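Local coordinates for DNA polymerase sliding clamp C (Sulfolobus tokodaii, PDB 3AIZ), which forms one subunit of a ring that encircles DNA and tethers the replicative polymerase and other DNA-processing proteins to it, at residues 137-142 and 225-230; 144-149 and 174-179; 154-157 and 162-165. All blocks are in the same frame, centred on the assembly; numbering follows the deposited sequence.

Contact 1: residues 137-142 and 225-230; sequences VTFTDI and LKLRYN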
loop_
_atom_site.group_PDB
_atom_site.type_symbol
_atom_site.label_atom_id
_atom_site.label_comp_id
_atom_site.label_asym_id
_atom_site.label_seq_id
_atom_site.Cartn_x
_atom_site.Cartn_y
_atom_site.Cartn_z
ATOM N N VAL C 137 8.550 26.920 -4.453
ATOM C CA VAL C 137 8.464 25.471 -4.337
ATOM C C VAL C 137 8.815 25.014 -2.923
ATOM O O VAL C 137 8.093 24.221 -2.322
ATOM C CB VAL C 137 9.366 24.758 -5.369
ATOM C CG1 VAL C 137 10.757 25.373 -5.381
ATOM C CG2 VAL C 137 9.431 23.268 -5.077
ATOM N N THR C 138 9.922 25.525 -2.393
ATOM C CA THR C 138 10.345 25.187 -1.039
ATOM C C THR C 138 9.292 25.609 -0.021
ATOM O O THR C 138 8.981 24.866 0.911
ATOM C CB THR C 138 11.680 25.864 -0.679
ATOM O OG1 THR C 138 12.685 25.486 -1.627
ATOM C CG2 THR C 138 12.123 25.456 0.716
ATOM N N PHE C 139 8.742 26.804 -0.206
ATOM C CA PHE C 139 7.766 27.348 0.729
ATOM C C PHE C 139 6.439 26.601 0.674
ATOM O O PHE C 139 5.893 26.218 1.709
ATOM C CB PHE C 139 7.541 28.840 0.472
ATOM C CG PHE C 139 6.490 29.452 1.354
ATOM C CD1 PHE C 139 6.747 29.695 2.692
ATOM C CD2 PHE C 139 5.246 29.784 0.844
ATOM C CE1 PHE C 139 5.781 30.256 3.506
ATOM C CE2 PHE C 139 4.277 30.347 1.654
ATOM C CZ PHE C 139 4.545 30.583 2.986
ATOM N N THR C 140 5.925 26.398 -0.535
ATOM C CA THR C 140 4.649 25.712 -0.714
ATOM C C THR C 140 4.694 24.280 -0.179
ATOM O O THR C 140 3.751 23.828 0.469
ATOM C CB THR C 140 4.194 25.718 -2.187
ATOM O OG1 THR C 140 5.240 25.208 -3.021
ATOM C CG2 THR C 140 3.843 27.132 -2.628
ATOM N N ASP C 141 5.791 23.575 -0.448
ATOM C CA ASP C 141 5.991 22.239 0.106
ATOM C C ASP C 141 5.751 22.248 1.610
ATOM O O ASP C 141 4.968 21.456 2.131
ATOM C CB ASP C 141 7.408 21.735 -0.184
ATOM C CG ASP C 141 7.562 21.189 -1.592
ATOM O OD1 ASP C 141 6.539 20.819 -2.206
ATOM O OD2 ASP C 141 8.710 21.119 -2.080
ATOM N N ILE C 142 6.431 23.155 2.302
ATOM C CA ILE C 142 6.290 23.289 3.746
ATOM C C ILE C 142 4.853 23.627 4.126
ATOM O O ILE C 142 4.335 23.143 5.131
ATOM C CB ILE C 142 7.241 24.368 4.297
ATOM C CG1 ILE C 142 8.695 23.951 4.064
ATOM C CG2 ILE C 142 6.978 24.615 5.776
ATOM C CD1 ILE C 142 9.707 24.938 4.594
ATOM N N LEU C 225 -0.327 39.359 7.412
ATOM C CA LEU C 225 0.757 38.634 6.767
ATOM C C LEU C 225 0.681 38.871 5.268
ATOM O O LEU C 225 -0.356 38.632 4.652
ATOM C CB LEU C 225 0.639 37.136 7.055
ATOM C CG LEU C 225 1.382 36.186 6.108
ATOM C CD1 LEU C 225 2.885 36.416 6.167
ATOM C CD2 LEU C 225 1.048 34.736 6.424
ATOM N N LYS C 226 1.772 39.346 4.677
ATOM C CA LYS C 226 1.797 39.558 3.237
ATOM C C LYS C 226 2.628 38.504 2.520
ATOM O O LYS C 226 3.858 38.539 2.556
ATOM C CB LYS C 226 2.315 40.952 2.881
ATOM C CG LYS C 226 2.238 41.247 1.391
ATOM C CD LYS C 226 2.929 42.548 1.020
ATOM C CE LYS C 226 2.862 42.776 -0.483
ATOM N NZ LYS C 226 3.708 43.916 -0.920
ATOM N N LEU C 227 1.947 37.567 1.869
ATOM C CA LEU C 227 2.615 36.600 1.014
ATOM C C LEU C 227 2.584 37.103 -0.420
ATOM O O LEU C 227 1.527 37.145 -1.050
ATOM C CB LEU C 227 1.936 35.235 1.102
ATOM C CG LEU C 227 1.945 34.533 2.459
ATOM C CD1 LEU C 227 1.094 33.274 2.413
ATOM C CD2 LEU C 227 3.367 34.212 2.891
ATOM N N ARG C 228 3.742 37.504 -0.931
ATOM C CA ARG C 228 3.839 37.936 -2.317
ATOM C C ARG C 228 4.484 36.858 -3.163
ATOM O O ARG C 228 5.695 36.654 -3.105
ATOM C CB ARG C 228 4.638 39.234 -2.441
ATOM C CG ARG C 228 5.190 39.462 -3.841
ATOM C CD ARG C 228 5.718 40.870 -4.025
ATOM N NE ARG C 228 4.647 41.859 -3.969
ATOM C CZ ARG C 228 4.762 43.106 -4.411
ATOM N NH1 ARG C 228 5.903 43.513 -4.952
ATOM N NH2 ARG C 228 3.737 43.944 -4.323
ATOM N N TYR C 229 3.668 36.160 -3.942
ATOM C CA TYR C 229 4.184 35.176 -4.877
ATOM C C TYR C 229 4.606 35.871 -6.161
ATOM O O TYR C 229 3.767 36.253 -6.976
ATOM C CB TYR C 229 3.138 34.103 -5.162
ATOM C CG TYR C 229 2.884 33.173 -4.000
ATOM C CD1 TYR C 229 1.849 33.413 -3.105
ATOM C CD2 TYR C 229 3.678 32.052 -3.797
ATOM C CE1 TYR C 229 1.611 32.561 -2.043
ATOM C CE2 TYR C 229 3.448 31.196 -2.737
ATOM C CZ TYR C 229 2.413 31.455 -1.864
ATOM O OH TYR C 229 2.183 30.604 -0.807
ATOM N N ASN C 230 5.912 36.045 -6.329
ATOM C CA ASN C 230 6.454 36.713 -7.504
ATOM C C ASN C 230 6.103 35.989 -8.797
ATOM O O ASN C 230 6.097 34.759 -8.853
ATOM C CB ASN C 230 7.971 36.864 -7.385
ATOM C CG ASN C 230 8.380 37.773 -6.242
ATOM O OD1 ASN C 230 9.340 37.490 -5.525
ATOM N ND2 ASN C 230 7.650 38.870 -6.065
#
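F139 of the helix reaches the strand with the outer end of its ring, which meets two side chains of 225-230. The hydroxyl of Y229 lies at the ring's edge, near its plane, with Y229 OH 3.2 Å from F139 CE2, and the two side chains run at about a right angle to each other. Two residues earlier in the strand, L227 brings a single branch, CD2, to within 3.8 Å of F139 CZ. T140 adds a lighter touch, its methyl CG2 lying 4.1 Å from Y229 CE2. These four residues are all buried, and the contact is largely apolar.

The F139 ring swings opposite its own backbone nitrogen (chi1 177°), which carries it out from the helix toward the strand. Y229 leaves its strand at a slant and only its far end closes on the helix; the hydroxyl that abuts the F139 edge is hydrogen-bonded to T205, and is thus satisfied although it faces an apolar ring. T140 turns its hydroxyl back to the carbonyl of T136, one helical turn earlier, leaving the methyl for the strand. V215 and I217 of the adjoining strand also touch F139. With segment axes 11.4 Å apart at 133°, this is a helix laid over an antiparallel sheet, the layering characteristic of each PCNA domain, in which helices line the DNA channel and sheets form the outer wall.

Contact 2: residues 144-149 and 174-179; sequences DEIEDI and STIELS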
loop_
_atom_site.group_PDB
_atom_site.type_symbol
_atom_site.label_atom_id
_atom_site.label_comp_id
_atom_site.label_asym_id
_atom_site.label_seq_id
_atom_site.Cartn_x
_atom_site.Cartn_y
_atom_site.Cartn_z
ATOM N N ASP C 144 2.118 22.810 2.387
ATOM C CA ASP C 144 1.350 21.582 2.204
ATOM C C ASP C 144 1.584 20.627 3.367
ATOM O O ASP C 144 0.662 19.958 3.832
ATOM C CB ASP C 144 1.720 20.902 0.884
ATOM C CG ASP C 144 1.111 21.595 -0.320
ATOM O OD1 ASP C 144 0.029 22.205 -0.172
ATOM O OD2 ASP C 144 1.708 21.526 -1.415
ATOM N N GLU C 145 2.827 20.572 3.836
ATOM C CA GLU C 145 3.184 19.718 4.959
ATOM C C GLU C 145 2.500 20.195 6.237
ATOM O O GLU C 145 2.140 19.392 7.097
ATOM C CB GLU C 145 4.701 19.688 5.144
ATOM C CG GLU C 145 5.181 18.698 6.191
ATOM C CD GLU C 145 6.693 18.617 6.257
ATOM O OE1 GLU C 145 7.362 19.211 5.383
ATOM O OE2 GLU C 145 7.214 17.958 7.182
ATOM N N ILE C 146 2.324 21.508 6.354
ATOM C CA ILE C 146 1.637 22.086 7.503
ATOM C C ILE C 146 0.145 21.776 7.452
ATOM O O ILE C 146 -0.494 21.585 8.486
ATOM C CB ILE C 146 1.853 23.609 7.592
ATOM C CG1 ILE C 146 3.302 23.915 7.979
ATOM C CG2 ILE C 146 0.902 24.230 8.603
ATOM C CD1 ILE C 146 3.579 25.385 8.192
ATOM N N GLU C 147 -0.405 21.722 6.243
ATOM C CA GLU C 147 -1.803 21.348 6.064
ATOM C C GLU C 147 -2.024 19.904 6.503
ATOM O O GLU C 147 -3.028 19.589 7.142
ATOM C CB GLU C 147 -2.231 21.522 4.607
ATOM C CG GLU C 147 -3.676 21.128 4.344
ATOM C CD GLU C 147 -3.999 21.048 2.864
ATOM O OE1 GLU C 147 -3.176 21.515 2.048
ATOM O OE2 GLU C 147 -5.075 20.516 2.519
ATOM N N ASP C 148 -1.083 19.031 6.154
ATOM C CA ASP C 148 -1.144 17.635 6.572
ATOM C C ASP C 148 -1.086 17.523 8.091
ATOM O O ASP C 148 -1.820 16.738 8.691
ATOM C CB ASP C 148 -0.013 16.824 5.933
ATOM C CG ASP C 148 -0.281 16.494 4.475
ATOM O OD1 ASP C 148 -1.445 16.617 4.037
ATOM O OD2 ASP C 148 0.674 16.104 3.767
ATOM N N ILE C 149 -0.209 18.310 8.707
ATOM C CA ILE C 149 -0.108 18.343 10.161
ATOM C C ILE C 149 -1.447 18.743 10.766
ATOM O O ILE C 149 -1.929 18.118 11.710
ATOM C CB ILE C 149 0.976 19.331 10.633
ATOM C CG1 ILE C 149 2.363 18.851 10.202
ATOM C CG2 ILE C 149 0.923 19.501 12.143
ATOM C CD1 ILE C 149 3.489 19.763 10.640
ATOM N N SER C 174 3.513 21.927 15.945
ATOM C CA SER C 174 4.716 21.436 15.284
ATOM C C SER C 174 5.367 22.569 14.498
ATOM O O SER C 174 4.716 23.229 13.692
ATOM C CB SER C 174 4.386 20.265 14.355
ATOM O OG SER C 174 3.883 19.159 15.086
ATOM N N THR C 175 6.656 22.787 14.734
ATOM C CA THR C 175 7.359 23.922 14.148
ATOM C C THR C 175 8.359 23.499 13.080
ATOM O O THR C 175 9.001 22.457 13.192
ATOM C CB THR C 175 8.106 24.729 15.227
ATOM O OG1 THR C 175 7.194 25.099 16.267
ATOM C CG2 THR C 175 8.727 25.980 14.628
ATOM N N ILE C 176 8.484 24.318 12.042
ATOM C CA ILE C 176 9.465 24.090 10.993
ATOM C C ILE C 176 10.339 25.327 10.828
ATOM O O ILE C 176 9.834 26.441 10.696
ATOM C CB ILE C 176 8.790 23.757 9.649
ATOM C CG1 ILE C 176 7.814 22.590 9.822
ATOM C CG2 ILE C 176 9.837 23.438 8.593
ATOM C CD1 ILE C 176 7.152 22.143 8.536
ATOM N N GLU C 177 11.650 25.128 10.843
ATOM C CA GLU C 177 12.593 26.232 10.719
ATOM C C GLU C 177 12.975 26.492 9.267
ATOM O O GLU C 177 13.337 25.571 8.535
ATOM C CB GLU C 177 13.853 25.952 11.538
ATOM C CG GLU C 177 15.002 26.906 11.255
ATOM C CD GLU C 177 16.301 26.467 11.904
ATOM O OE1 GLU C 177 16.268 25.536 12.738
ATOM O OE2 GLU C 177 17.356 27.052 11.578
ATOM N N LEU C 178 12.889 27.753 8.857
ATOM C CA LEU C 178 13.364 28.169 7.545
ATOM C C LEU C 178 14.469 29.199 7.723
ATOM O O LEU C 178 14.328 30.141 8.501
ATOM C CB LEU C 178 12.231 28.769 6.709
ATOM C CG LEU C 178 11.081 27.868 6.259
ATOM C CD1 LEU C 178 10.180 27.505 7.427
ATOM C CD2 LEU C 178 10.281 28.560 5.170
ATOM N N SER C 179 15.567 29.019 7.000
ATOM C CA SER C 179 16.701 29.927 7.106
ATOM C C SER C 179 17.611 29.798 5.897
ATOM O O SER C 179 17.491 28.854 5.118
ATOM C CB SER C 179 17.494 29.638 8.380
ATOM O OG SER C 179 18.019 28.321 8.363
#
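I149 and S174 make the closest approach, and it is an apolar one: I149 CD1 lies 3.9 Å from S174 CB. The second branch of the isoleucine, CG2, sits alongside the same serine, 4.2 Å from S174 CB, so both branches of I149 rest against that carbon. About one turn earlier in the helix, I176 is the shared partner of two residues. Its end methyl CD1 stands 4.3 Å from I146 CG1, and the carboxylate carbon CD of E145 approaches that same I176 CD1 at 4.2 Å. E145 reaches it with an extended chain (chi1 -173°, chi2 175°), its aliphatic part running from the helix toward the strand.

Polar bonding at this place points elsewhere. S174 OG is hydrogen-bonded to S111 of the neighbouring PCNA2 subunit, and S174 and T175 pair with a strand of that chain, continuing the sheet across the interface. On the helix, D144 forms a salt bridge with R209.

Helix and strand run nearly antiparallel, at 169°, with axes 10.2 Å apart. They meet carbon against carbon, mostly methyl and methylene, with the carboxylate carbon of E145 at the exposed margin. This chemistry probably implies non-directional packing, while the S174 hydroxyl is used at the subunit interface.

Contact 3: residues 154-157 and 162-165; sequences ITFK and KLYL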
loop_
_atom_site.group_PDB
_atom_site.type_symbol
_atom_site.label_atom_id
_atom_site.label_comp_id
_atom_site.label_asym_id
_atom_site.label_seq_id
_atom_site.Cartn_x
_atom_site.Cartn_y
_atom_site.Cartn_z
ATOM N N ILE C 154 -1.379 29.227 12.233
ATOM C CA ILE C 154 0.050 29.086 11.994
ATOM C C ILE C 154 0.794 30.285 12.566
ATOM O O ILE C 154 0.618 31.410 12.097
ATOM C CB ILE C 154 0.371 29.000 10.492
ATOM C CG1 ILE C 154 -0.363 27.822 9.850
ATOM C CG2 ILE C 154 1.872 28.881 10.274
ATOM C CD1 ILE C 154 -0.083 27.670 8.372
ATOM N N THR C 155 1.619 30.047 13.580
ATOM C CA THR C 155 2.430 31.114 14.153
ATOM C C THR C 155 3.647 31.395 13.282
ATOM O O THR C 155 4.495 30.521 13.084
ATOM C CB THR C 155 2.907 30.780 15.580
ATOM O OG1 THR C 155 1.800 30.839 16.485
ATOM C CG2 THR C 155 3.963 31.776 16.029
ATOM N N PHE C 156 3.720 32.613 12.753
ATOM C CA PHE C 156 4.897 33.072 12.029
ATOM C C PHE C 156 5.802 33.820 12.994
ATOM O O PHE C 156 5.433 34.874 13.509
ATOM C CB PHE C 156 4.498 33.992 10.874
ATOM C CG PHE C 156 3.994 33.265 9.659
ATOM C CD1 PHE C 156 2.790 32.581 9.691
ATOM C CD2 PHE C 156 4.718 33.283 8.477
ATOM C CE1 PHE C 156 2.323 31.920 8.572
ATOM C CE2 PHE C 156 4.256 32.624 7.354
ATOM C CZ PHE C 156 3.058 31.942 7.401
ATOM N N LYS C 157 6.985 33.271 13.244
ATOM C CA LYS C 157 7.912 33.879 14.191
ATOM C C LYS C 157 9.292 34.080 13.578
ATOM O O LYS C 157 9.891 33.144 13.051
ATOM C CB LYS C 157 8.008 33.031 15.461
ATOM C CG LYS C 157 8.917 33.604 16.536
ATOM C CD LYS C 157 8.669 32.920 17.872
ATOM C CE LYS C 157 9.673 33.364 18.924
ATOM N NZ LYS C 157 11.045 32.874 18.618
ATOM N N LYS C 162 15.840 34.179 11.141
ATOM C CA LYS C 162 15.254 32.908 10.739
ATOM C C LYS C 162 13.740 32.915 10.915
ATOM O O LYS C 162 13.210 33.574 11.808
ATOM C CB LYS C 162 15.874 31.752 11.526
ATOM C CG LYS C 162 17.362 31.566 11.282
ATOM C CD LYS C 162 17.880 30.329 11.988
ATOM C CE LYS C 162 19.371 30.143 11.761
ATOM N NZ LYS C 162 19.876 28.920 12.445
ATOM N N LEU C 163 13.051 32.175 10.053
ATOM C CA LEU C 163 11.597 32.098 10.101
ATOM C C LEU C 163 11.137 30.764 10.680
ATOM O O LEU C 163 11.578 29.700 10.245
ATOM C CB LEU C 163 11.009 32.296 8.703
ATOM C CG LEU C 163 9.483 32.318 8.608
ATOM C CD1 LEU C 163 8.903 33.361 9.549
ATOM C CD2 LEU C 163 9.042 32.576 7.182
ATOM N N TYR C 164 10.246 30.830 11.662
ATOM C CA TYR C 164 9.723 29.633 12.304
ATOM C C TYR C 164 8.213 29.534 12.128
ATOM O O TYR C 164 7.464 30.342 12.674
ATOM C CB TYR C 164 10.073 29.628 13.792
ATOM C CG TYR C 164 11.557 29.590 14.077
ATOM C CD1 TYR C 164 12.256 30.752 14.379
ATOM C CD2 TYR C 164 12.259 28.393 14.047
ATOM C CE1 TYR C 164 13.613 30.722 14.642
ATOM C CE2 TYR C 164 13.615 28.354 14.309
ATOM C CZ TYR C 164 14.287 29.520 14.605
ATOM O OH TYR C 164 15.635 29.483 14.865
ATOM N N LEU C 165 7.771 28.539 11.368
ATOM C CA LEU C 165 6.346 28.316 11.159
ATOM C C LEU C 165 5.836 27.229 12.094
ATOM O O LEU C 165 6.238 26.072 11.990
ATOM C CB LEU C 165 6.067 27.930 9.707
ATOM C CG LEU C 165 6.663 28.847 8.641
ATOM C CD1 LEU C 165 6.189 28.427 7.262
ATOM C CD2 LEU C 165 6.297 30.294 8.915
#
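The face carrying F156, L163 and L165 is the closely packed side of this strand pair. L165 sets its CD2 methyl over one face of the F156 ring, 3.6 Å from the ring centroid and 22° off the normal, a CH-pi contact displaced toward the CD2-CE2 side of the phenyl ring. L163 approaches the same ring more obliquely, its CD1 4.3 Å from F156 CD2. Chi1 of -79°, with CG opposite the carbonyl carbon, places the F156 ring where the L165 methyl can sit over it. I154 CG2 extends the apolar row to L165 CB at 4.3 Å. Helix 199-203 and strand 214-220 pack against this face.

K157 and Y164, on the reverse face, form the hydrogen-bonded pair. K157 N donates to Y164 O at 3.0 Å, the donor tilted 25° from the carbonyl plane, whereas Y164 N meets K157 O at 2.7 Å in the plane of that carbonyl. Here the side chains meet only near their roots, K157 CB lying 4.3 Å from Y164 CB, and the partly exposed lysine runs on to a weak, long ion pair with E159. T155 on this side is hydrogen-bonded to N168, and Y164 packs against R110 of the neighbouring PCNA2 subunit. F156 and L165 form the next, non-hydrogen-bonded pair, giving the alternation of an antiparallel beta hairpin, here strands 153-159 and 162-168 within the interface sheet of the PCNA C-terminal domain.

Contacts 1 and 2 draw on successive parts of helix 136-149, but at different depths. Contact 1 is buried and sets the F139 ring of the helix against L227 and Y229 of the large sheet; contact 2 lies at the surface, where aliphatic branches and a glutamate chain meet the strand that borders the next subunit. Contact 3 is partly buried and alone relies on backbone hydrogen bonding between its segments, with one apolar and one more polar face. Strands 162-168 and 172-178 are neighbours in one sheet, so contacts 2 and 3 share it. I142 packs on I176, L178 and L165, and L225 meets F156, linking the apolar parts of the three contacts.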